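Local coordinates for protein PA0821 (PDB 7DRG) that probably serves as an immunity protein (antitoxin) of the type VI secretion system, guarding the bacterium against a putative VRR-NUC nuclease effector, at residues 116-119 with 120-123; 185-188 with 189-192; 311-314 with 315-318. All blocks are in the same frame, centred on the assembly; numbering follows the deposited sequence.

Interaction 1 of 3, residues 116-119 with 120-123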
loop_
_atom_site.group_PDB
_atom_site.type_symbol
_atom_site.label_atom_id
_atom_site.label_comp_id
_atom_site.label_asym_id
_atom_site.label_seq_id
_atom_site.Cartn_x
_atom_site.Cartn_y
_atom_site.Cartn_z
ATOM N N GLY B 116 13.815 3.327 -21.536
ATOM C CA GLY B 116 14.100 4.371 -20.566
ATOM C C GLY B 116 15.030 5.423 -21.149
ATOM O O GLY B 116 15.931 5.117 -21.931
ATOM N N LYS B 117 14.817 6.682 -20.759
ATOM C CA LYS B 117 15.714 7.741 -21.219
ATOM C C LYS B 117 17.143 7.484 -20.752
ATOM O O LYS B 117 18.084 7.480 -21.556
ATOM C CB LYS B 117 15.230 9.108 -20.731
ATOM C CG LYS B 117 16.114 10.251 -21.211
ATOM C CD LYS B 117 15.610 11.608 -20.753
ATOM C CE LYS B 117 16.643 12.692 -21.048
ATOM N NZ LYS B 117 17.055 12.714 -22.483
ATOM N N LYS B 118 17.327 7.283 -19.454
ATOM C CA LYS B 118 18.590 6.800 -18.921
ATOM C C LYS B 118 18.576 5.277 -18.904
ATOM O O LYS B 118 17.518 4.658 -18.807
ATOM C CB LYS B 118 18.818 7.358 -17.517
ATOM C CG LYS B 118 18.726 8.879 -17.462
ATOM C CD LYS B 118 19.369 9.459 -16.210
ATOM C CE LYS B 118 18.354 9.665 -15.103
ATOM N NZ LYS B 118 17.850 8.381 -14.561
ATOM N N SER B 119 19.761 4.670 -19.032
ATOM C CA SER B 119 19.821 3.211 -19.032
ATOM C C SER B 119 19.285 2.625 -17.729
ATOM O O SER B 119 18.820 1.478 -17.719
ATOM C CB SER B 119 21.260 2.737 -19.287
ATOM O OG SER B 119 22.130 3.168 -18.247
ATOM N N ARG B 120 19.320 3.402 -16.644
ATOM C CA ARG B 120 18.815 2.997 -15.343
ATOM C C ARG B 120 17.297 3.113 -15.241
ATOM O O ARG B 120 16.701 2.516 -14.338
ATOM C CB ARG B 120 19.485 3.862 -14.269
ATOM C CG ARG B 120 19.320 3.401 -12.839
ATOM C CD ARG B 120 19.992 4.399 -11.922
ATOM N NE ARG B 120 19.974 3.976 -10.528
ATOM C CZ ARG B 120 20.367 4.747 -9.523
ATOM N NH1 ARG B 120 20.797 5.977 -9.771
ATOM N NH2 ARG B 120 20.322 4.294 -8.278
ATOM N N ASP B 121 16.665 3.867 -16.137
ATOM C CA ASP B 121 15.230 4.109 -16.057
ATOM C C ASP B 121 14.430 2.895 -16.511
ATOM O O ASP B 121 14.724 2.288 -17.545
ATOM C CB ASP B 121 14.822 5.292 -16.933
ATOM C CG ASP B 121 15.261 6.631 -16.384
ATOM O OD1 ASP B 121 15.521 6.732 -15.165
ATOM O OD2 ASP B 121 15.323 7.591 -17.186
ATOM N N ALA B 122 13.382 2.577 -15.754
ATOM C CA ALA B 122 12.319 1.730 -16.283
ATOM C C ALA B 122 11.675 2.407 -17.482
ATOM O O ALA B 122 11.539 3.632 -17.525
ATOM C CB ALA B 122 11.267 1.454 -15.208
ATOM N N GLY B 123 11.298 1.602 -18.477
ATOM C CA GLY B 123 10.635 2.116 -19.653
ATOM C C GLY B 123 9.416 1.275 -19.980
ATOM O O GLY B 123 9.322 0.106 -19.607
HETATM O O HOH W 1 16.235 1.827 -19.887
HETATM O O HOH W 2 12.597 7.571 -19.291
#
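Between K118 and D121 the backbone makes a type I beta turn, closed by D121 N donating to K118 O at 2.9 Å, and this turn lies in the loop of the beta hairpin that joins strands 109-114 and 126-131. The case illustrates how a carboxylate at the last position of a turn can hold the first one twice. With CG lying beside its own backbone N (chi1 -72°), D121 folds its side chain back across the turn mouth. There OD2 accepts the K118 amide in a nearly straight bond, K118 N to D121 OD2 3.0 Å and 165° at the hydrogen, approached from above the carboxylate plane. The other oxygen takes the side chain of the same lysine: K118 bends at its last two torsions, bringing NZ within 2.9 Å of D121 OD1 in a salt bridge. Neither end of this pair depends on the turn alone, for D121 OD1 also receives I34 N and K118 NZ also reaches D32 O. The preceding part of the loop is tied in by water: a water molecule accepts from K117 N at 2.8 Å and gives a weak bond to D121 OD2, at 3.4 Å.

Interaction 2 of 3, residues 185-188 with 189-192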
loop_
_atom_site.group_PDB
_atom_site.type_symbol
_atom_site.label_atom_id
_atom_site.label_comp_id
_atom_site.label_asym_id
_atom_site.label_seq_id
_atom_site.Cartn_x
_atom_site.Cartn_y
_atom_site.Cartn_z
ATOM N N ASN B 185 7.178 -2.459 -15.232
ATOM C CA ASN B 185 8.580 -2.678 -15.563
ATOM C C ASN B 185 9.416 -1.957 -14.522
ATOM O O ASN B 185 9.129 -0.807 -14.188
ATOM C CB ASN B 185 8.917 -2.150 -16.956
ATOM C CG ASN B 185 8.412 -3.047 -18.057
ATOM O OD1 ASN B 185 8.164 -4.235 -17.839
ATOM N ND2 ASN B 185 8.283 -2.494 -19.255
ATOM N N LEU B 186 10.433 -2.629 -13.994
ATOM C CA LEU B 186 11.325 -2.020 -13.017
ATOM C C LEU B 186 12.640 -1.632 -13.684
ATOM O O LEU B 186 12.939 -2.028 -14.814
ATOM C CB LEU B 186 11.584 -2.971 -11.846
ATOM C CG LEU B 186 10.334 -3.522 -11.156
ATOM C CD1 LEU B 186 10.741 -4.372 -9.953
ATOM C CD2 LEU B 186 9.395 -2.402 -10.733
ATOM N N SER B 187 13.425 -0.841 -12.959
ATOM C CA SER B 187 14.726 -0.420 -13.447
ATOM C C SER B 187 15.561 -1.638 -13.842
ATOM O O SER B 187 15.616 -2.617 -13.086
ATOM C CB SER B 187 15.450 0.388 -12.369
ATOM O OG SER B 187 16.822 0.523 -12.705
ATOM N N PRO B 188 16.201 -1.627 -15.016
ATOM C CA PRO B 188 16.976 -2.805 -15.436
ATOM C C PRO B 188 18.148 -3.115 -14.528
ATOM O O PRO B 188 18.579 -4.271 -14.465
ATOM C CB PRO B 188 17.453 -2.425 -16.847
ATOM C CG PRO B 188 16.480 -1.391 -17.311
ATOM C CD PRO B 188 16.087 -0.621 -16.084
ATOM N N THR B 189 18.676 -2.119 -13.823
ATOM C CA THR B 189 19.845 -2.312 -12.976
ATOM C C THR B 189 19.568 -2.146 -11.495
ATOM O O THR B 189 20.293 -2.722 -10.678
ATOM C CB THR B 189 20.960 -1.334 -13.368
ATOM O OG1 THR B 189 20.456 0.008 -13.345
ATOM C CG2 THR B 189 21.469 -1.659 -14.748
ATOM N N SER B 190 18.552 -1.366 -11.127
ATOM C CA SER B 190 18.324 -0.992 -9.734
ATOM C C SER B 190 17.023 -1.566 -9.185
ATOM O O SER B 190 16.480 -1.035 -8.211
ATOM C CB SER B 190 18.335 0.529 -9.578
ATOM O OG SER B 190 19.579 1.078 -9.980
ATOM N N TRP B 191 16.537 -2.661 -9.775
ATOM C CA TRP B 191 15.224 -3.207 -9.437
ATOM C C TRP B 191 15.101 -3.582 -7.964
ATOM O O TRP B 191 13.989 -3.583 -7.422
ATOM C CB TRP B 191 14.946 -4.429 -10.311
ATOM C CG TRP B 191 16.167 -5.284 -10.436
ATOM C CD1 TRP B 191 17.134 -5.197 -11.399
ATOM C CD2 TRP B 191 16.582 -6.323 -9.545
ATOM N NE1 TRP B 191 18.118 -6.126 -11.167
ATOM C CE2 TRP B 191 17.802 -6.831 -10.034
ATOM C CE3 TRP B 191 16.038 -6.877 -8.383
ATOM C CZ2 TRP B 191 18.484 -7.871 -9.406
ATOM C CZ3 TRP B 191 16.715 -7.905 -7.759
ATOM C CH2 TRP B 191 17.926 -8.393 -8.271
ATOM N N ASP B 192 16.213 -3.931 -7.308
ATOM C CA ASP B 192 16.129 -4.262 -5.889
ATOM C C ASP B 192 15.645 -3.070 -5.072
ATOM O O ASP B 192 14.979 -3.251 -4.045
ATOM C CB ASP B 192 17.479 -4.756 -5.368
ATOM C CG ASP B 192 17.374 -5.367 -3.986
ATOM O OD1 ASP B 192 16.687 -6.404 -3.843
ATOM O OD2 ASP B 192 17.978 -4.813 -3.043
#
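The hydroxyl of S187, just past the end of strand 182-186, accepts from the two amides that follow P188, one firmly and one weakly, where the chain turns toward helix 191-204. T189 comes first. Its N-H points to S187 OG, but the bond is weak, T189 N lying 3.4 Å from S187 OG. Its side chain leans back on the preceding peptide, with CG2 3.6 Å from P188 C, and beyond these residues it touches W77 and R120. S190 makes the firmer bond: its N lies 3.0 Å from S187 OG, with 151° at the hydrogen, while its CB packs beside the same oxygen. S187 can serve both amides because OG is swung away from its own N (chi1 166°) into the inside of the bend. The hydroxyl is engaged further, for it bonds to R120 O, and the neighbouring S190 OG receives R120 NE; R120 NH2 continues to a salt bridge with E31. W191 adds apolar contact and carbonyl contacts at its ring edge. Its CB rests 4.0 Å from L186 CB, and the indole, set between backbone N and carbonyl carbon (chi1 42°), presents its pyrrole edge to two carbonyls, W191 CD1 lying 3.4 Å from S187 O and 3.5 Å from P188 O. Both oxygens sit near the ring plane rather than over a face. The weak T189 bond meets the ST-turn pattern only loosely; with the firmer bond three residues on, this is a serine-bridged turn leading strand 182-186 into the weakly bonded start of helix 191-204.

Interaction 3 of 3, residues 311-314 with 315-318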
loop_
_atom_site.group_PDB
_atom_site.type_symbol
_atom_site.label_atom_id
_atom_site.label_comp_id
_atom_site.label_asym_id
_atom_site.label_seq_id
_atom_site.Cartn_x
_atom_site.Cartn_y
_atom_site.Cartn_z
ATOM N N GLY B 311 14.861 -10.401 -0.412
ATOM C CA GLY B 311 14.646 -10.161 1.005
ATOM C C GLY B 311 14.656 -8.684 1.355
ATOM O O GLY B 311 15.255 -7.855 0.671
ATOM N N SER B 312 13.973 -8.353 2.450
ATOM C CA SER B 312 13.916 -6.977 2.924
ATOM C C SER B 312 15.208 -6.602 3.639
ATOM O O SER B 312 15.732 -7.367 4.455
ATOM C CB SER B 312 12.726 -6.786 3.860
ATOM O OG SER B 312 12.636 -5.441 4.293
ATOM N N HIS B 313 15.718 -5.407 3.337
ATOM C CA HIS B 313 16.989 -4.957 3.897
ATOM C C HIS B 313 16.809 -4.141 5.172
ATOM O O HIS B 313 17.483 -4.397 6.177
ATOM C CB HIS B 313 17.756 -4.119 2.869
ATOM C CG HIS B 313 18.064 -4.848 1.600
ATOM N ND1 HIS B 313 18.711 -6.065 1.581
ATOM C CD2 HIS B 313 17.824 -4.528 0.307
ATOM C CE1 HIS B 313 18.852 -6.466 0.330
ATOM N NE2 HIS B 313 18.322 -5.551 -0.463
ATOM N N ASP B 314 15.928 -3.146 5.135
ATOM C CA ASP B 314 15.771 -2.184 6.223
ATOM C C ASP B 314 14.294 -1.848 6.399
ATOM O O ASP B 314 13.894 -0.685 6.461
ATOM C CB ASP B 314 16.604 -0.927 5.959
ATOM C CG ASP B 314 16.756 -0.037 7.197
ATOM O OD1 ASP B 314 16.391 -0.468 8.317
ATOM O OD2 ASP B 314 17.254 1.102 7.040
ATOM N N GLY B 315 13.462 -2.886 6.468
ATOM C CA GLY B 315 12.057 -2.726 6.765
ATOM C C GLY B 315 11.159 -2.485 5.572
ATOM O O GLY B 315 9.957 -2.265 5.761
ATOM N N GLU B 316 11.690 -2.519 4.354
ATOM C CA GLU B 316 10.845 -2.236 3.207
ATOM C C GLU B 316 9.972 -3.442 2.864
ATOM O O GLU B 316 10.260 -4.585 3.232
ATOM C CB GLU B 316 11.687 -1.834 1.998
ATOM C CG GLU B 316 12.454 -2.968 1.359
ATOM C CD GLU B 316 13.806 -3.237 1.991
ATOM O OE1 GLU B 316 14.154 -2.603 3.016
ATOM O OE2 GLU B 316 14.530 -4.093 1.445
ATOM N N LEU B 317 8.888 -3.160 2.143
ATOM C CA LEU B 317 7.916 -4.177 1.768
ATOM C C LEU B 317 8.479 -5.093 0.685
ATOM O O LEU B 317 9.069 -4.621 -0.294
ATOM C CB LEU B 317 6.642 -3.500 1.271
ATOM C CG LEU B 317 5.315 -4.217 1.490
ATOM C CD1 LEU B 317 4.970 -4.215 2.969
ATOM C CD2 LEU B 317 4.215 -3.556 0.673
ATOM N N ARG B 318 8.313 -6.404 0.865
ATOM C CA ARG B 318 8.731 -7.389 -0.131
ATOM C C ARG B 318 7.748 -8.548 -0.128
ATOM O O ARG B 318 7.377 -9.045 0.937
ATOM C CB ARG B 318 10.130 -7.948 0.152
ATOM C CG ARG B 318 11.228 -6.922 0.333
ATOM C CD ARG B 318 11.861 -6.550 -0.990
ATOM N NE ARG B 318 13.001 -5.663 -0.777
ATOM C CZ ARG B 318 13.902 -5.361 -1.702
ATOM N NH1 ARG B 318 13.816 -5.886 -2.918
ATOM N NH2 ARG B 318 14.902 -4.539 -1.406
#
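This is a local, side-chain-to-backbone closure of a surface loop between helices 288-297 and 321-328, in which E316 grips the amides of H313 and D314 as the chain doubles back. The carboxylate shares out its oxygens: D314 N reaches E316 OE1 at 2.8 Å on the syn side, whereas H313 N meets E316 OE2 at 2.6 Å from above the carboxylate plane. Both bonds are nearly straight. CG between the backbone N and the carbonyl carbon (chi1 73°) and a bend at chi2 (-86°) fold the E316 carboxylate back onto the H313 and D314 amides. R318 then approaches side-on, its NE and NH2 both aiming at E316 OE2, at 3.1 and 2.9 Å, with the oxygen close to the guanidinium plane. Three donors thus converge on OE2, which would probably favour the charged carboxylate. Over one face of the guanidinium lies G311 O. A further tie comes from S312 OG, which donates to a lone pair of E316 O at 2.7 Å in the carbonyl plane. G315, with phi at 88°, makes the reversal where a side chain would jam against D314 O. D314 OD2 forms a salt bridge with R286 of the second subunit, while E316 and R318 pack on P196, and R318 NH1 pairs with E195, fastening the loop to helix 191-204.

How the interactions relate
Taken as a series, the three contacts illustrate how short turns can be joined through the residues at their margins. Interactions 1 and 2 are adjacent, their centres 9 Å apart: N185 ND2 lies 2.8 Å from G123 O, a probable hydrogen bond, and A122 CB packs against N185 O. Interactions 2 and 3 have centres 16 Å apart yet meet through D192, whose OD2 is 2.7 Å from H313 NE2 and whose OD1 forms a salt bridge with R318 NH1. Interactions 1 and 3 do not touch, their nearest atoms being about 12 Å apart, so of the three it is 185-192 that joins the other two. The 311-318 loop also reaches the second subunit.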